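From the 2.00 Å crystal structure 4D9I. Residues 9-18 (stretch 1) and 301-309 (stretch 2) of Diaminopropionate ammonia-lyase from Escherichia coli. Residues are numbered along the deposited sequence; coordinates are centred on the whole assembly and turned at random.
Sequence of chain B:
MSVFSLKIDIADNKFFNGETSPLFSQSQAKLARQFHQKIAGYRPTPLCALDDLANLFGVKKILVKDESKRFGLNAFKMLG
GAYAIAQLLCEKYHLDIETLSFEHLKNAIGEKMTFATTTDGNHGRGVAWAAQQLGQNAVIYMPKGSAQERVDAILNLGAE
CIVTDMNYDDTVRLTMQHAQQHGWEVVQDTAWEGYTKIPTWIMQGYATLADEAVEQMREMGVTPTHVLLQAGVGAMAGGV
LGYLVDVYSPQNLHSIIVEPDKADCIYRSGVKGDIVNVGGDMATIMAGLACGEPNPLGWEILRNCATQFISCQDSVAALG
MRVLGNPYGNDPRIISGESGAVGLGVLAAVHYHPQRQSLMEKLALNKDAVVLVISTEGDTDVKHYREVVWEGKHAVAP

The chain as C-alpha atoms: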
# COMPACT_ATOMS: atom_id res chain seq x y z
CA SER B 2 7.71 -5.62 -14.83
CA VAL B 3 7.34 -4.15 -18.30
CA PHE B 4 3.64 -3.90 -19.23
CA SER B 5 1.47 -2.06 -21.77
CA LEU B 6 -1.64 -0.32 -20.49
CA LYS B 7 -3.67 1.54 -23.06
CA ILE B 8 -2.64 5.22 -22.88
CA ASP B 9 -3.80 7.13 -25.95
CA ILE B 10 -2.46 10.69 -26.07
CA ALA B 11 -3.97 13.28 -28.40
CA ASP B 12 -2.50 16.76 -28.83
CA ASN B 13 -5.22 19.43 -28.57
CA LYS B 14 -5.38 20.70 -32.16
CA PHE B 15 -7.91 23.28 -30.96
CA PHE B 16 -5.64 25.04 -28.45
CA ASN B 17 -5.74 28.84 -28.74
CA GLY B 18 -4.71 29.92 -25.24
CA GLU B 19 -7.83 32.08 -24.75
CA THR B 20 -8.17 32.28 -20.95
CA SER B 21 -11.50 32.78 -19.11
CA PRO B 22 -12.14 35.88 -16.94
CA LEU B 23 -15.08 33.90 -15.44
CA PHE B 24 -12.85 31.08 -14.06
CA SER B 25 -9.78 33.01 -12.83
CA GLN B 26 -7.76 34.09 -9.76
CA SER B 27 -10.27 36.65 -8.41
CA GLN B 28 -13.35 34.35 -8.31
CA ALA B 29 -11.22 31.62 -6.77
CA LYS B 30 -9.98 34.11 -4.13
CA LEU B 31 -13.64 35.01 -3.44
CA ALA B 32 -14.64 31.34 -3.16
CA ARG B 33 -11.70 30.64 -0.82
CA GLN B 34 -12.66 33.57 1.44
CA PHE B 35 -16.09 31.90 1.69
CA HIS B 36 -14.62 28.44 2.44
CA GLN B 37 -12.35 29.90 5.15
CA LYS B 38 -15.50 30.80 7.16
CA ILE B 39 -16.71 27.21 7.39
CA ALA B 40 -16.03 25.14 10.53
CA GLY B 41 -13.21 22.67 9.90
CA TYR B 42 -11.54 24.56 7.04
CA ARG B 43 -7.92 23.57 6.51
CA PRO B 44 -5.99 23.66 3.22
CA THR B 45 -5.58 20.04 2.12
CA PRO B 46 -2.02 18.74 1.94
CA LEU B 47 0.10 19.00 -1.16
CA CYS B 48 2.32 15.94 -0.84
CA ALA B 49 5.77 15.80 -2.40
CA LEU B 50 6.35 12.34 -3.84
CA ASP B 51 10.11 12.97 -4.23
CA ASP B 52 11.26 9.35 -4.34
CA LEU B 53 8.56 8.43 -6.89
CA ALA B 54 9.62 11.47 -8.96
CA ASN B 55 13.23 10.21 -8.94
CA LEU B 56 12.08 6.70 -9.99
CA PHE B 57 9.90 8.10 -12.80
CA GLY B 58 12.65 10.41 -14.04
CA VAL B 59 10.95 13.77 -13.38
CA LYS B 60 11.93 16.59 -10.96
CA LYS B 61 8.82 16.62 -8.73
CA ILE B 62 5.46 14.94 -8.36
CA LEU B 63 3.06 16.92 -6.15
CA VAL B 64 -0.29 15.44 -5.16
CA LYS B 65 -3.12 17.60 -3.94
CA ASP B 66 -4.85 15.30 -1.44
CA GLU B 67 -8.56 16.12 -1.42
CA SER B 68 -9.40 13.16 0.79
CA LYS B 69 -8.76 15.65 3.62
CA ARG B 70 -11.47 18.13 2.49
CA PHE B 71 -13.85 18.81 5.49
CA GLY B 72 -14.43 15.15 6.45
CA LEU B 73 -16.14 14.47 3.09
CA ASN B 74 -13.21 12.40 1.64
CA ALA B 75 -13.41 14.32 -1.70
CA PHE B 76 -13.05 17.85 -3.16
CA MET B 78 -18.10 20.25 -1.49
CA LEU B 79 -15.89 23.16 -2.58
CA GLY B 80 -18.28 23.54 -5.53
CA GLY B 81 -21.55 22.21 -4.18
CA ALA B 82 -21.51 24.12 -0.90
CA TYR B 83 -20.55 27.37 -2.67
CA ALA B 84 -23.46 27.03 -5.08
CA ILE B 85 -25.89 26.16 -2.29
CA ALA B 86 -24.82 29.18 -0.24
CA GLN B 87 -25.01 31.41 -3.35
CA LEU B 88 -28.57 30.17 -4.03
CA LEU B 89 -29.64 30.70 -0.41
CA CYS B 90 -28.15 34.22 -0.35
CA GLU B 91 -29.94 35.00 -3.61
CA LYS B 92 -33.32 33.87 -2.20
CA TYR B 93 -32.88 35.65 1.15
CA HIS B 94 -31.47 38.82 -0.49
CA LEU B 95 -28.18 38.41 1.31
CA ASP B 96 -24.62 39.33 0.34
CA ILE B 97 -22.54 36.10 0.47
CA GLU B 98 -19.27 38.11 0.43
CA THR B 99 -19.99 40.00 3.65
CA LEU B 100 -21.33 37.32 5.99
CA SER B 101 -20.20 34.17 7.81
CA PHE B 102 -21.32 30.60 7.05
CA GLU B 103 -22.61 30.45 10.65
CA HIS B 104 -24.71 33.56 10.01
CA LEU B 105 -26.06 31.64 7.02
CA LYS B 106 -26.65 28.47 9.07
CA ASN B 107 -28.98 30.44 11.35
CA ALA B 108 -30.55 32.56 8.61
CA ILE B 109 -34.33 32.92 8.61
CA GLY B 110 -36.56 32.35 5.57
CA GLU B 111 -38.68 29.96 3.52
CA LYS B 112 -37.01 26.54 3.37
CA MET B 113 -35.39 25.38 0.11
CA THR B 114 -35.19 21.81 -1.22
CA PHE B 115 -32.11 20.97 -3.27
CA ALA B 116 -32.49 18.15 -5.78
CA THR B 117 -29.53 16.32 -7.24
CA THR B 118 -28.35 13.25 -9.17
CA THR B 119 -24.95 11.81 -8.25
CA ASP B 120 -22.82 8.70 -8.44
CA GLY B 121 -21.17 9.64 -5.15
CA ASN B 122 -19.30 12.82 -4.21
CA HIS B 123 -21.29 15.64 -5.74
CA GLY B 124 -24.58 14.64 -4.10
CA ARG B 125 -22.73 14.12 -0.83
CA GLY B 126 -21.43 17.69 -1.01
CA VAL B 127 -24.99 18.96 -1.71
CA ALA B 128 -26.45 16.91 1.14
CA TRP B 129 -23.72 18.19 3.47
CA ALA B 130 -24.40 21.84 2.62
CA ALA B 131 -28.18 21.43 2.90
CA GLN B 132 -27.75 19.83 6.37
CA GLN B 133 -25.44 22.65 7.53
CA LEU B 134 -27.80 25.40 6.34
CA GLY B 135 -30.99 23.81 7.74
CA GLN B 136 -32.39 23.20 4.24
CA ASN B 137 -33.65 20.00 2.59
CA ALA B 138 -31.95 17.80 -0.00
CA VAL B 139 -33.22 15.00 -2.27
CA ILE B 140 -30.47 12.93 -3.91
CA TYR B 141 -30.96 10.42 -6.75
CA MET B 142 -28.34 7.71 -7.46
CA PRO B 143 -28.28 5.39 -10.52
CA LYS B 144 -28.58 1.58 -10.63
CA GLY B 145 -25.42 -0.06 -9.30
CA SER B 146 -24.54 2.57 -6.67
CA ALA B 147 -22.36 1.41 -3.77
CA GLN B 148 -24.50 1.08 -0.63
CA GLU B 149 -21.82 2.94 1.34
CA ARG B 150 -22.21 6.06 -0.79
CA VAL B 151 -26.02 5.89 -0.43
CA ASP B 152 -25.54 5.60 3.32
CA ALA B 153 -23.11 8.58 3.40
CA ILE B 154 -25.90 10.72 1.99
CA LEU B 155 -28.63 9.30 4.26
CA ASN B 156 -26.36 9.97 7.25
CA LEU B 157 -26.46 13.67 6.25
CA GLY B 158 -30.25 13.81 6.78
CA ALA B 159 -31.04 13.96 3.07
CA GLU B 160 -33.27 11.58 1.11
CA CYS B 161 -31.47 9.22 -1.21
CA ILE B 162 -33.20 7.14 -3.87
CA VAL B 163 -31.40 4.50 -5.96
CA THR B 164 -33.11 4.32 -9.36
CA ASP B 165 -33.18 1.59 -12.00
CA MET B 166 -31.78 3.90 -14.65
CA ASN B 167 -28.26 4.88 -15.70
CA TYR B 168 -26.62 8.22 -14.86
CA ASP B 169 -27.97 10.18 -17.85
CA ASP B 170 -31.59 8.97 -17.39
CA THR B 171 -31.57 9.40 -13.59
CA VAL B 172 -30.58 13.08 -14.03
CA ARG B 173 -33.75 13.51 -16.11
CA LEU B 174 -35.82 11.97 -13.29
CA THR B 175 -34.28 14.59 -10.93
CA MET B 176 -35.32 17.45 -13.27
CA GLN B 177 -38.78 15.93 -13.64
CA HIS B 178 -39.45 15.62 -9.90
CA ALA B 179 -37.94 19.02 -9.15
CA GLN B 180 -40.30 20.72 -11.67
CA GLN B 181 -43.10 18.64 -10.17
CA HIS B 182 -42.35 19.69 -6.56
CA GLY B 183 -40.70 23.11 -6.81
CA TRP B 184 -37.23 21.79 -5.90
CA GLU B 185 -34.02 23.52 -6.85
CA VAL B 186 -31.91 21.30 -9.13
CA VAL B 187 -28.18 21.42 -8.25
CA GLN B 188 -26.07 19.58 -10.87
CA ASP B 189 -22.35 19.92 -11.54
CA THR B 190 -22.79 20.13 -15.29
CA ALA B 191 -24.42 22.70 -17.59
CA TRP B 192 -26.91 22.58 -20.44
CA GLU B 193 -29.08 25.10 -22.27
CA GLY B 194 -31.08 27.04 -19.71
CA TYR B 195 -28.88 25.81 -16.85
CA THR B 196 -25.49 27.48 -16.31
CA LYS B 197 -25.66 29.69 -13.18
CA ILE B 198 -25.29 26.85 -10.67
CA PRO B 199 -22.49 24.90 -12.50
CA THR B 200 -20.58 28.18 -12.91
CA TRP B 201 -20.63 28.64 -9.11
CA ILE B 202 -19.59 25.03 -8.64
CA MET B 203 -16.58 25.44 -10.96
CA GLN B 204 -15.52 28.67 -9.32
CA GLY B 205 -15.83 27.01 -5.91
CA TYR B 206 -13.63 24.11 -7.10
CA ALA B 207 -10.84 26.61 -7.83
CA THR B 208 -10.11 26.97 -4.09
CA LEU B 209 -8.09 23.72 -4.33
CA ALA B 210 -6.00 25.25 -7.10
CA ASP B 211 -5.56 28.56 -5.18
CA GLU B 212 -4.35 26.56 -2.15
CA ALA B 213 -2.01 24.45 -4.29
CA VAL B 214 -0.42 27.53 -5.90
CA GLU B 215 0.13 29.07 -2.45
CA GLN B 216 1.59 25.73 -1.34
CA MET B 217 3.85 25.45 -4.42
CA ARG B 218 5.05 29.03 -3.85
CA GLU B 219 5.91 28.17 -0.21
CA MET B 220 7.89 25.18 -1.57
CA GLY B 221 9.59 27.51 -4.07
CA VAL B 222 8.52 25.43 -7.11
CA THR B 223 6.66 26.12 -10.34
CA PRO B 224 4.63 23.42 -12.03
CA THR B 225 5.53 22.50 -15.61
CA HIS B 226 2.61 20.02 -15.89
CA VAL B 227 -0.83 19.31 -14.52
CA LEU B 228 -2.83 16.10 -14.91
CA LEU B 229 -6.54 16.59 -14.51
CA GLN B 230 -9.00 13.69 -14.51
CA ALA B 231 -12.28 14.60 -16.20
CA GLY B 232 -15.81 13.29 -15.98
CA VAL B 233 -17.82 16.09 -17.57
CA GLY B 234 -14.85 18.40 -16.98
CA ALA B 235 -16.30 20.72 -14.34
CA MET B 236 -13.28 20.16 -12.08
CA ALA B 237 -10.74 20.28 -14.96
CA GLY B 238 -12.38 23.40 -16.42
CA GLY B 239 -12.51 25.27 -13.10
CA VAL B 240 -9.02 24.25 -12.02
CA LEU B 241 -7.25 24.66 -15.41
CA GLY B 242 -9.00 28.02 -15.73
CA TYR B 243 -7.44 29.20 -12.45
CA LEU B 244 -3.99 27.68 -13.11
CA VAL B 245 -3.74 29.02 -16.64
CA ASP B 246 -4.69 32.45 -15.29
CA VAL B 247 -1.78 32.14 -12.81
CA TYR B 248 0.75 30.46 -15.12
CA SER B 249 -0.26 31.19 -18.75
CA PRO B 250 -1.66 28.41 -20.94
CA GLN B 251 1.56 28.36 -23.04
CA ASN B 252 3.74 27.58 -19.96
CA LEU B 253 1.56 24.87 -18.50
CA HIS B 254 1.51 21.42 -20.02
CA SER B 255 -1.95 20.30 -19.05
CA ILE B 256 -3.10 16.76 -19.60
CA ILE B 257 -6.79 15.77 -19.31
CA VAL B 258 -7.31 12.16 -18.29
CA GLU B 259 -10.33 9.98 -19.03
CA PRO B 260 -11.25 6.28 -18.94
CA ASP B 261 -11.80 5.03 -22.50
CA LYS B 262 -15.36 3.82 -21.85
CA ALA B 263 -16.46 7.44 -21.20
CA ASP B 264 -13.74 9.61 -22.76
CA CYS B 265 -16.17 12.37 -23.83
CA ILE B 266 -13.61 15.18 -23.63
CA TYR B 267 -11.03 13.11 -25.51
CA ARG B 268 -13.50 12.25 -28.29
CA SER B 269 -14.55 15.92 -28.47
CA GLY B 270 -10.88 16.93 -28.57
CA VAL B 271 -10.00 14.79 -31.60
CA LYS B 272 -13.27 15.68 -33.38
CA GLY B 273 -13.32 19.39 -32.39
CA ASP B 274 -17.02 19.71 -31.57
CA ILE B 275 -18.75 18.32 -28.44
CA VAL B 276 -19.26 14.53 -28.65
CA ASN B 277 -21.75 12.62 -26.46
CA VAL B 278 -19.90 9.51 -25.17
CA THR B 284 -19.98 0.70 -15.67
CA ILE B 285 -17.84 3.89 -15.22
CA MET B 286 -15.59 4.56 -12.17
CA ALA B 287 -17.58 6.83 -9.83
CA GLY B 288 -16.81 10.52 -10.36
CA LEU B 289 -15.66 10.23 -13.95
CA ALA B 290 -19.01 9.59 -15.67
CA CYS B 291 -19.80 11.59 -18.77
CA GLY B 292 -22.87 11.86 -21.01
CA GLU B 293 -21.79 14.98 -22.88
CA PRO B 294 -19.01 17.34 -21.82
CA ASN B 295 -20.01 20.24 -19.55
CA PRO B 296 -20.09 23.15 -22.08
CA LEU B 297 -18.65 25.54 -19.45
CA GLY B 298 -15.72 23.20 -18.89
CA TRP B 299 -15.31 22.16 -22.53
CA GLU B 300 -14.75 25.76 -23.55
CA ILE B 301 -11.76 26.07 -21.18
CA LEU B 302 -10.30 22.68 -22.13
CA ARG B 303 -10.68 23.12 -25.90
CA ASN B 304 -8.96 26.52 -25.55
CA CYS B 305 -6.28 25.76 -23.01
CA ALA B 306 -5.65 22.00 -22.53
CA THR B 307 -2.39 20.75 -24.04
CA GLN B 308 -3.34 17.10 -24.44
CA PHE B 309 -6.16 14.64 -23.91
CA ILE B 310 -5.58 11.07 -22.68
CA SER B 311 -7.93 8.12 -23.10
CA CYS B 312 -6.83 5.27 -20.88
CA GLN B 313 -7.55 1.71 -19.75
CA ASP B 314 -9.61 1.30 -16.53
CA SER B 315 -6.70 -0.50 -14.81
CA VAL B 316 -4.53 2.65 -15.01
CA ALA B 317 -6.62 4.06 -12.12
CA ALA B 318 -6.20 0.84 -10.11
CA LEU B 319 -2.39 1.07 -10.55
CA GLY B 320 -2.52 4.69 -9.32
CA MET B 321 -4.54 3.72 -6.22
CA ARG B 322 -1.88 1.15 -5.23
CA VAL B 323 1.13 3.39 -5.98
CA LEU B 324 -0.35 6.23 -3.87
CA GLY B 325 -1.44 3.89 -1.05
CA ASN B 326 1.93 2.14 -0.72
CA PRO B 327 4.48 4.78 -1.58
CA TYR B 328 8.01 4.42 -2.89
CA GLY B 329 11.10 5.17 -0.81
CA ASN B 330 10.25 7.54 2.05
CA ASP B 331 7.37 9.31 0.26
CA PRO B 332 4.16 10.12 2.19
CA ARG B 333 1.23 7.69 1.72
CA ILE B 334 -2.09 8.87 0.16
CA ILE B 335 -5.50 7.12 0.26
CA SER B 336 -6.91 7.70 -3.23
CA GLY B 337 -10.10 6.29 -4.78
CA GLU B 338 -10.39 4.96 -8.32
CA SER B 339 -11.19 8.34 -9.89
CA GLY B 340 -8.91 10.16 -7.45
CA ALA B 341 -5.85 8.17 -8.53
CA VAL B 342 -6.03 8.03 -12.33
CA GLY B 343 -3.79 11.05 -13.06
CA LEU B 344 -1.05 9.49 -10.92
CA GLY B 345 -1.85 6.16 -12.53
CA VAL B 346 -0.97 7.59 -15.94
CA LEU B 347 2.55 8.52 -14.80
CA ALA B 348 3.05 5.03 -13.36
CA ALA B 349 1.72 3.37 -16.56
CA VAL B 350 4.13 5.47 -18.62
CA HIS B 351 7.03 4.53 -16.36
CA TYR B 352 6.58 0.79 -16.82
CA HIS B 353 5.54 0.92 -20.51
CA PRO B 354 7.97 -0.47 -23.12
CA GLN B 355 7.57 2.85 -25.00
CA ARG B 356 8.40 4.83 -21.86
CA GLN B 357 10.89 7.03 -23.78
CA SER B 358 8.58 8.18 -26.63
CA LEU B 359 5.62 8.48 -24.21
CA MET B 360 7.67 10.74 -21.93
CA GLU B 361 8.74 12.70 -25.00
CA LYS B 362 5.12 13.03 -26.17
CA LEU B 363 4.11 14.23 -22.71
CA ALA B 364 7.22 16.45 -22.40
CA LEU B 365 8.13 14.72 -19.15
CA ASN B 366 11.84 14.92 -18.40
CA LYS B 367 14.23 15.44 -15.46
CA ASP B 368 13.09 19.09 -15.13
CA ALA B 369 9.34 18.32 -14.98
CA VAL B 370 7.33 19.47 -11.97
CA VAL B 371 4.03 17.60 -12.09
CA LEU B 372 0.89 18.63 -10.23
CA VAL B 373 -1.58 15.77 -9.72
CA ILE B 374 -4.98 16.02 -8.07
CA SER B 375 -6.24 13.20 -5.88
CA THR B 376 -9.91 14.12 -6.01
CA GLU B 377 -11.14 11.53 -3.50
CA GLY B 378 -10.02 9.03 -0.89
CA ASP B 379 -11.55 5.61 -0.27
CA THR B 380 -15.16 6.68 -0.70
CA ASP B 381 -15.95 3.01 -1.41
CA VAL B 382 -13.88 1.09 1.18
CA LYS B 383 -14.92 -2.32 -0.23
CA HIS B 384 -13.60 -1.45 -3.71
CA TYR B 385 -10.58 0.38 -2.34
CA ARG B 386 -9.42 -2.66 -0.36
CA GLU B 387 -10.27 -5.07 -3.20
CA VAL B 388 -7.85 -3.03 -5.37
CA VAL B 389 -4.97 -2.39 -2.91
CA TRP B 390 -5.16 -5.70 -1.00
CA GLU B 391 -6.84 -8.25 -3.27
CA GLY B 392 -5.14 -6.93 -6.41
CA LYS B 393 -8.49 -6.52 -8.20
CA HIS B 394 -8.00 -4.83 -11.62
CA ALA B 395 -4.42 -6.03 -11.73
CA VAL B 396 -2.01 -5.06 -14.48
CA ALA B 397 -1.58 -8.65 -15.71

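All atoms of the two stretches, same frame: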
# COMPACT_ATOMS: atom_id res chain seq x y z
N ASP B 9 -3.76 6.37 -24.71
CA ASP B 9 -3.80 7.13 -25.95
C ASP B 9 -3.69 8.61 -25.62
O ASP B 9 -4.45 9.12 -24.80
CB ASP B 9 -5.10 6.84 -26.71
CG ASP B 9 -5.14 5.42 -27.27
OD1 ASP B 9 -4.08 4.85 -27.56
OD2 ASP B 9 -6.25 4.87 -27.43
N ILE B 10 -2.71 9.26 -26.26
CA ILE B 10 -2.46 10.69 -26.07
C ILE B 10 -2.78 11.43 -27.35
O ILE B 10 -2.24 11.09 -28.42
CB ILE B 10 -0.99 10.99 -25.72
CG1 ILE B 10 -0.55 10.21 -24.48
CG2 ILE B 10 -0.79 12.49 -25.53
CD1 ILE B 10 0.94 9.91 -24.43
N ALA B 11 -3.66 12.43 -27.26
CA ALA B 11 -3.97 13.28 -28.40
C ALA B 11 -3.64 14.72 -28.06
O ALA B 11 -4.14 15.26 -27.06
CB ALA B 11 -5.43 13.14 -28.79
N ASP B 12 -2.77 15.32 -28.88
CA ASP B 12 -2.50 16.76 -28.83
C ASP B 12 -3.76 17.54 -29.13
O ASP B 12 -4.47 17.22 -30.08
CB ASP B 12 -1.48 17.15 -29.90
CG ASP B 12 -0.10 16.64 -29.61
OD1 ASP B 12 0.29 16.54 -28.43
OD2 ASP B 12 0.60 16.32 -30.57
N ASN B 13 -4.04 18.58 -28.34
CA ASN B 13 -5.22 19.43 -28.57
C ASN B 13 -5.00 20.34 -29.77
O ASN B 13 -4.36 21.39 -29.66
CB ASN B 13 -5.57 20.23 -27.30
CG ASN B 13 -6.77 21.18 -27.50
OD1 ASN B 13 -7.00 22.07 -26.67
ND2 ASN B 13 -7.56 20.97 -28.55
N LYS B 14 -5.54 19.94 -30.92
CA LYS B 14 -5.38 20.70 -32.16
C LYS B 14 -6.22 21.99 -32.14
O LYS B 14 -6.14 22.81 -33.04
CB LYS B 14 -5.74 19.83 -33.36
N PHE B 15 -6.99 22.17 -31.07
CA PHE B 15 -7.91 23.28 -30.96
C PHE B 15 -7.43 24.36 -30.01
O PHE B 15 -8.05 25.42 -29.89
CB PHE B 15 -9.32 22.74 -30.69
CG PHE B 15 -9.86 21.96 -31.86
CD1 PHE B 15 -9.63 20.58 -31.96
CD2 PHE B 15 -10.47 22.61 -32.93
CE1 PHE B 15 -10.06 19.87 -33.08
CE2 PHE B 15 -10.91 21.90 -34.05
CZ PHE B 15 -10.70 20.53 -34.12
N PHE B 16 -6.27 24.11 -29.39
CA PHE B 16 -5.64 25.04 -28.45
C PHE B 16 -5.50 26.43 -29.06
O PHE B 16 -5.01 26.58 -30.17
CB PHE B 16 -4.26 24.49 -28.04
CG PHE B 16 -3.48 25.41 -27.14
CD1 PHE B 16 -2.75 26.48 -27.66
CD2 PHE B 16 -3.45 25.19 -25.77
CE1 PHE B 16 -2.03 27.32 -26.83
CE2 PHE B 16 -2.73 26.03 -24.93
CZ PHE B 16 -2.03 27.09 -25.46
N ASN B 17 -5.96 27.45 -28.33
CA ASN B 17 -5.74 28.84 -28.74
C ASN B 17 -5.26 29.75 -27.61
O ASN B 17 -4.94 30.92 -27.85
CB ASN B 17 -6.97 29.43 -29.47
CG ASN B 17 -8.20 29.53 -28.58
OD1 ASN B 17 -8.19 29.20 -27.40
ND2 ASN B 17 -9.29 30.00 -29.17
N GLY B 18 -5.19 29.19 -26.41
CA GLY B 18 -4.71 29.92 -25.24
C GLY B 18 -5.58 31.08 -24.79
O GLY B 18 -5.10 31.97 -24.08
N ILE B 301 -13.08 25.89 -21.78
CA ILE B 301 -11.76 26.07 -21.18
C ILE B 301 -10.76 25.04 -21.71
O ILE B 301 -9.62 25.38 -22.08
CB ILE B 301 -11.82 25.95 -19.62
CG1 ILE B 301 -12.81 26.96 -18.99
CG2 ILE B 301 -10.43 25.99 -18.99
CD1 ILE B 301 -12.77 28.36 -19.54
N LEU B 302 -11.18 23.78 -21.74
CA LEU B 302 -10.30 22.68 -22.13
C LEU B 302 -9.92 22.75 -23.61
O LEU B 302 -8.75 22.59 -23.96
CB LEU B 302 -10.94 21.33 -21.80
CG LEU B 302 -11.37 21.13 -20.35
CD1 LEU B 302 -11.97 19.74 -20.14
CD2 LEU B 302 -10.20 21.35 -19.39
N ARG B 303 -10.91 22.97 -24.47
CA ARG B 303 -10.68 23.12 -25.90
C ARG B 303 -9.68 24.25 -26.16
O ARG B 303 -8.78 24.12 -26.99
CB ARG B 303 -12.02 23.41 -26.61
CG ARG B 303 -11.95 23.48 -28.12
CD ARG B 303 -13.09 24.37 -28.63
NE ARG B 303 -12.60 25.20 -29.73
CZ ARG B 303 -12.73 24.91 -31.01
NH1 ARG B 303 -13.36 23.82 -31.40
NH2 ARG B 303 -12.23 25.74 -31.92
N ASN B 304 -9.86 25.37 -25.45
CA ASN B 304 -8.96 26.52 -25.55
C ASN B 304 -7.56 26.31 -25.00
O ASN B 304 -6.59 26.71 -25.62
CB ASN B 304 -9.58 27.73 -24.86
CG ASN B 304 -10.72 28.32 -25.65
OD1 ASN B 304 -11.11 27.81 -26.70
ND2 ASN B 304 -11.28 29.41 -25.14
N CYS B 305 -7.47 25.66 -23.84
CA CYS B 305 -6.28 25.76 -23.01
C CYS B 305 -5.57 24.43 -22.67
O CYS B 305 -4.41 24.45 -22.24
CB CYS B 305 -6.60 26.52 -21.73
SG CYS B 305 -6.76 28.30 -21.99
N ALA B 306 -6.26 23.30 -22.82
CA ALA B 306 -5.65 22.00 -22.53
C ALA B 306 -4.57 21.65 -23.56
O ALA B 306 -4.75 21.87 -24.75
CB ALA B 306 -6.70 20.90 -22.49
N THR B 307 -3.46 21.07 -23.11
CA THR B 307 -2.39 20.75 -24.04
C THR B 307 -2.68 19.43 -24.74
O THR B 307 -2.55 19.32 -25.95
CB THR B 307 -1.01 20.71 -23.35
OG1 THR B 307 -0.90 21.82 -22.44
CG2 THR B 307 0.12 20.77 -24.40
N GLN B 308 -3.11 18.44 -23.95
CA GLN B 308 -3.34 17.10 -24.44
C GLN B 308 -4.52 16.43 -23.76
O GLN B 308 -4.87 16.74 -22.62
CB GLN B 308 -2.08 16.25 -24.22
CG GLN B 308 -1.02 16.44 -25.29
CD GLN B 308 0.34 15.91 -24.87
OE1 GLN B 308 0.57 15.63 -23.69
NE2 GLN B 308 1.23 15.77 -25.83
N PHE B 309 -5.12 15.49 -24.47
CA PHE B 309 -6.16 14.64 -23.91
C PHE B 309 -5.65 13.21 -23.88
O PHE B 309 -5.02 12.77 -24.84
CB PHE B 309 -7.41 14.72 -24.77
CG PHE B 309 -7.86 16.12 -25.04
CD1 PHE B 309 -7.78 16.65 -26.32
CD2 PHE B 309 -8.37 16.91 -24.02
CE1 PHE B 309 -8.20 17.95 -26.59
CE2 PHE B 309 -8.80 18.21 -24.28
CZ PHE B 309 -8.70 18.73 -25.56
O HOH W 1 -10.46 26.34 -28.92

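Stretch 1 enters as a β-strand (9-12) and continues as a loop, whereas stretch 2 leaves a helix (301-305), crosses A306 and T307, and begins a strand at Q308. The two strands pair antiparallel, while the loop of stretch 1 passes along the end of the helix. A11 and F309 form the hydrogen-bonded pair: A11 N donates to F309 O and F309 N to A11 O, each at 2.8 Å and nearly linear. D12 and Q308 follow as a non-hydrogen-bonded pair, their CA atoms 4.5 Å apart. The ladder gains one more rung beyond the strand, where N13 N donates to T307 O at 2.9 Å. CA-H...O contacts supplement it, with Q308 CA 3.3 Å from A11 O and I10 CA 3.5 Å from F309 O.

A type I turn from N13 to F16, closed by a weak bond from F16 N to N13 O (3.3 Å), then redirects stretch 1 toward the helix end. There the carbonyl of N304 accepts two backbone bonds, from N17 N at 2.9 Å and from G18 N at 3.0 Å. G18 has positive phi, a conformation that favours glycine.

D12 and Q308 project to the same face of the sheet, which lets Q308 NE2 donate to D12 OD1 at 2.9 Å; on this pairing the amide meets a carboxylate in an almost straight line. I10 CG2 packs 3.7 Å from Q308 CD, a methyl against the amide carbon. A11 and F309 share the other face, and the F309 ring reaches back to N13, with F309 CE1 3.6 Å from N13 CB. N13 is buried and points toward stretch 2, its side-chain amide lying among the carbonyls of L302, R303 and A306; the orientation of that amide is uncertain.

F15 CD2 lies over one face of the R303 guanidinium, 3.5 Å from R303 NH1, which meets the ring obliquely. A water bridges the same region: it donates to F15 O (2.8 Å) and N304 OD1 (2.7 Å) and accepts a weak bond from R303 NE (2.6 Å). It thereby ties the turn to two helical side chains. The F16 ring has N304 O over one face, while C305 O, 3.5 Å from F16 CE2, and A306 O, 3.7 Å from F16 CD2, lie at its edge, where the ring hydrogens carry partial positive charge. Together the contacts bury 736 Å², counting both stretches.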